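Local coordinates for protein hydroxylase (Rhodococcus sp., PDB 2OR0) that is a putative flavin-dependent hydroxylase of the acyl-CoA dehydrogenase family, probably using reduced flavin and molecular oxygen to insert one oxygen atom into its substrate, at residues Y146-R151 against V185-T190. Sequence-based numbering, arbitrary orientation.
Sequences YVLKGR and VILPRT
Leu148, on strand 145-155, faces Val185 and Leu187, on strand 182-188, across the interior of the curled β-sheet. The two backbones are not paired: their closest CA atoms, those of Leu148 and Val185, stand 9.0 Å apart, and each strand takes its backbone bonds from other neighbours. Leu148 pairs with Ala217 on one edge, while Val147 and Lys149 pair with Thr140 and Val138 on the other. Strand 182-188 runs antiparallel to both 163-170 and 224-226. What joins the two segments is therefore side chain alone, from residues whose CB atoms point inward on both strands.

Leu148, with CG anti to the backbone N (chi1 -166°), extends its two methyls toward the other strand, where Val185 and Leu187 point back at it. Its CD2 does most of the touching. Val185 meets it head-on through CG2, with 3.9 Å between Leu148 CD2 and Val185 CG2; the other branch, CD1 of Leu148, sits a little farther from the same Val185 CG2, at 4.2 Å. Leu187 comes in at a slant, and both methyls of its fork lie against the same side of Leu148 CD2: Leu187 CD1 and Leu187 CD2 are each 3.8 Å from it. Ala139 and Ala168, from strands 137-142 and 163-170, also touch Leu148.

All three side chains are buried, and their contacts are methyl to methyl at ordinary van der Waals distances. This implies cohesion by dispersion and exclusion of water, without directional bonds, between two strands that are not neighbours in the sheet, in the interior of what is, as in acyl-CoA dehydrogenases, the β-domain between the helical parts of the fold.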
ATOM      1  N   TYR A 146       9.491  21.686  14.704  1.00 31.50           N
ATOM      2  CA  TYR A 146       9.791  22.174  13.350  1.00 31.05           C
ATOM      3  C   TYR A 146       8.636  22.954  12.797  1.00 30.18           C
ATOM      4  O   TYR A 146       7.491  22.769  13.241  1.00 29.83           O
ATOM      5  CB  TYR A 146      10.073  21.002  12.406  1.00 32.16           C
ATOM      6  CG  TYR A 146      11.168  20.076  12.879  1.00 32.70           C
ATOM      7  CD1 TYR A 146      12.460  20.202  12.388  1.00 33.77           C
ATOM      8  CD2 TYR A 146      10.898  19.065  13.810  1.00 34.44           C
ATOM      9  CE1 TYR A 146      13.472  19.359  12.815  1.00 34.48           C
ATOM     10  CE2 TYR A 146      11.912  18.187  14.246  1.00 35.05           C
ATOM     11  CZ  TYR A 146      13.186  18.350  13.741  1.00 34.44           C
ATOM     12  OH  TYR A 146      14.191  17.523  14.161  1.00 35.59           O
ATOM     13  N   VAL A 147       8.918  23.802  11.797  1.00 29.20           N
ATOM     14  CA  VAL A 147       7.821  24.396  11.027  1.00 28.53           C
ATOM     15  C   VAL A 147       7.887  23.852   9.595  1.00 28.24           C
ATOM     16  O   VAL A 147       8.957  23.841   8.966  1.00 27.11           O
ATOM     17  CB  VAL A 147       7.777  25.945  11.069  1.00 29.54           C
ATOM     18  CG1 VAL A 147       6.492  26.429  10.466  1.00 27.18           C
ATOM     19  CG2 VAL A 147       7.837  26.451  12.540  1.00 28.14           C
ATOM     20  N   LEU A 148       6.729  23.409   9.119  1.00 26.93           N
ATOM     21  CA  LEU A 148       6.623  22.625   7.895  1.00 27.39           C
ATOM     22  C   LEU A 148       5.972  23.397   6.745  1.00 26.20           C
ATOM     23  O   LEU A 148       4.934  24.000   6.910  1.00 25.71           O
ATOM     24  CB  LEU A 148       5.806  21.350   8.158  1.00 27.73           C
ATOM     25  CG  LEU A 148       5.907  20.293   7.046  1.00 31.17           C
ATOM     26  CD1 LEU A 148       7.199  19.510   7.156  1.00 29.66           C
ATOM     27  CD2 LEU A 148       4.716  19.373   7.144  1.00 35.43           C
ATOM     28  N   LYS A 149       6.591  23.321   5.583  1.00 26.34           N
ATOM     29  CA  LYS A 149       6.001  23.848   4.363  1.00 27.15           C
ATOM     30  C   LYS A 149       6.242  22.874   3.200  1.00 26.44           C
ATOM     31  O   LYS A 149       7.342  22.371   3.027  1.00 26.77           O
ATOM     32  CB  LYS A 149       6.619  25.203   4.019  1.00 26.38           C
ATOM     33  CG  LYS A 149       5.937  25.863   2.850  1.00 29.91           C
ATOM     34  CD  LYS A 149       6.746  26.984   2.229  1.00 32.09           C
ATOM     35  CE  LYS A 149       5.853  27.697   1.187  1.00 32.02           C
ATOM     36  NZ  LYS A 149       6.704  28.036   0.072  1.00 38.37           N
ATOM     37  N   GLY A 150       5.226  22.649   2.385  1.00 26.52           N
ATOM     38  CA  GLY A 150       5.426  21.892   1.144  1.00 25.95           C
ATOM     39  C   GLY A 150       4.138  21.517   0.425  1.00 25.94           C
ATOM     40  O   GLY A 150       3.027  21.872   0.853  1.00 25.17           O
ATOM     41  N   ARG A 151       4.303  20.807  -0.693  1.00 26.54           N
ATOM     42  CA  ARG A 151       3.190  20.273  -1.471  1.00 26.27           C
ATOM     43  C   ARG A 151       3.520  18.798  -1.771  1.00 26.36           C
ATOM     44  O   ARG A 151       4.577  18.491  -2.322  1.00 26.10           O
ATOM     45  CB  ARG A 151       2.991  21.078  -2.769  1.00 26.28           C
ATOM     46  CG  ARG A 151       1.826  20.553  -3.637  1.00 26.10           C
ATOM     47  CD  ARG A 151       1.235  21.569  -4.613  1.00 24.84           C
ATOM     48  NE  ARG A 151       0.124  20.946  -5.360  1.00 25.28           N
ATOM     49  CZ  ARG A 151      -0.831  21.600  -6.028  1.00 26.70           C
ATOM     50  NH1 ARG A 151      -0.856  22.931  -6.069  1.00 24.47           N
ATOM     51  NH2 ARG A 151      -1.773  20.922  -6.686  1.00 26.08           N
ATOM     52  N   VAL A 185       6.630  13.150   9.698  1.00 31.80           N
ATOM     53  CA  VAL A 185       5.972  14.114  10.598  1.00 30.98           C
ATOM     54  C   VAL A 185       4.468  13.861  10.619  1.00 31.35           C
ATOM     55  O   VAL A 185       3.883  13.464   9.600  1.00 31.13           O
ATOM     56  CB  VAL A 185       6.278  15.605  10.177  1.00 31.82           C
ATOM     57  CG1 VAL A 185       7.770  15.892  10.243  1.00 28.91           C
ATOM     58  CG2 VAL A 185       5.736  15.927   8.768  1.00 29.10           C
ATOM     59  N   ILE A 186       3.839  14.062  11.772  1.00 31.55           N
ATOM     60  CA  ILE A 186       2.392  13.860  11.892  1.00 32.04           C
ATOM     61  C   ILE A 186       1.684  15.210  12.076  1.00 32.43           C
ATOM     62  O   ILE A 186       2.100  16.017  12.921  1.00 32.93           O
ATOM     63  CB  ILE A 186       2.044  12.887  13.059  1.00 32.28           C
ATOM     64  CG1 ILE A 186       2.587  11.483  12.777  1.00 34.17           C
ATOM     65  CG2 ILE A 186       0.546  12.801  13.296  1.00 30.40           C
ATOM     66  CD1 ILE A 186       3.710  11.088  13.726  1.00 37.45           C
ATOM     67  N   LEU A 187       0.638  15.457  11.275  1.00 32.41           N
ATOM     68  CA  LEU A 187      -0.130  16.717  11.316  1.00 32.68           C
ATOM     69  C   LEU A 187      -1.602  16.418  11.374  1.00 32.70           C
ATOM     70  O   LEU A 187      -2.063  15.513  10.688  1.00 33.16           O
ATOM     71  CB  LEU A 187       0.111  17.579  10.067  1.00 32.24           C
ATOM     72  CG  LEU A 187       1.406  18.369   9.920  1.00 33.43           C
ATOM     73  CD1 LEU A 187       2.561  17.457   9.613  1.00 33.67           C
ATOM     74  CD2 LEU A 187       1.252  19.396   8.815  1.00 32.47           C
ATOM     75  N   PRO A 188      -2.356  17.168  12.200  1.00 32.55           N
ATOM     76  CA  PRO A 188      -3.806  17.061  12.166  1.00 32.54           C
ATOM     77  C   PRO A 188      -4.338  17.749  10.903  1.00 33.36           C
ATOM     78  O   PRO A 188      -3.650  18.623  10.365  1.00 32.79           O
ATOM     79  CB  PRO A 188      -4.240  17.828  13.416  1.00 32.50           C
ATOM     80  CG  PRO A 188      -3.119  18.786  13.690  1.00 31.62           C
ATOM     81  CD  PRO A 188      -1.880  18.120  13.223  1.00 32.63           C
ATOM     82  N   ARG A 189      -5.536  17.357  10.452  1.00 33.89           N
ATOM     83  CA  ARG A 189      -6.111  17.849   9.188  1.00 35.47           C
ATOM     84  C   ARG A 189      -6.324  19.357   9.221  1.00 35.93           C
ATOM     85  O   ARG A 189      -6.309  20.038   8.194  1.00 35.27           O
ATOM     86  CB  ARG A 189      -7.436  17.146   8.874  1.00 35.45           C
ATOM     87  CG  ARG A 189      -8.068  17.601   7.578  1.00 37.98           C
ATOM     88  CD  ARG A 189      -8.660  16.454   6.815  1.00 40.88           C
ATOM     89  NE  ARG A 189      -9.789  16.906   6.012  1.00 44.12           N
ATOM     90  CZ  ARG A 189     -10.683  16.100   5.448  1.00 46.65           C
ATOM     91  NH1 ARG A 189     -10.582  14.777   5.583  1.00 47.71           N
ATOM     92  NH2 ARG A 189     -11.679  16.615   4.740  1.00 48.50           N
ATOM     93  N   THR A 190      -6.529  19.858  10.432  1.00 36.37           N
ATOM     94  CA  THR A 190      -6.621  21.281  10.688  1.00 36.80           C
ATOM     95  C   THR A 190      -5.374  22.068  10.225  1.00 36.04           C
ATOM     96  O   THR A 190      -5.460  23.275   9.916  1.00 35.90           O
ATOM     97  CB  THR A 190      -6.913  21.503  12.198  1.00 37.09           C
ATOM     98  OG1 THR A 190      -7.648  22.719  12.339  1.00 40.85           O
ATOM     99  CG2 THR A 190      -5.637  21.546  13.014  1.00 35.86           C
TER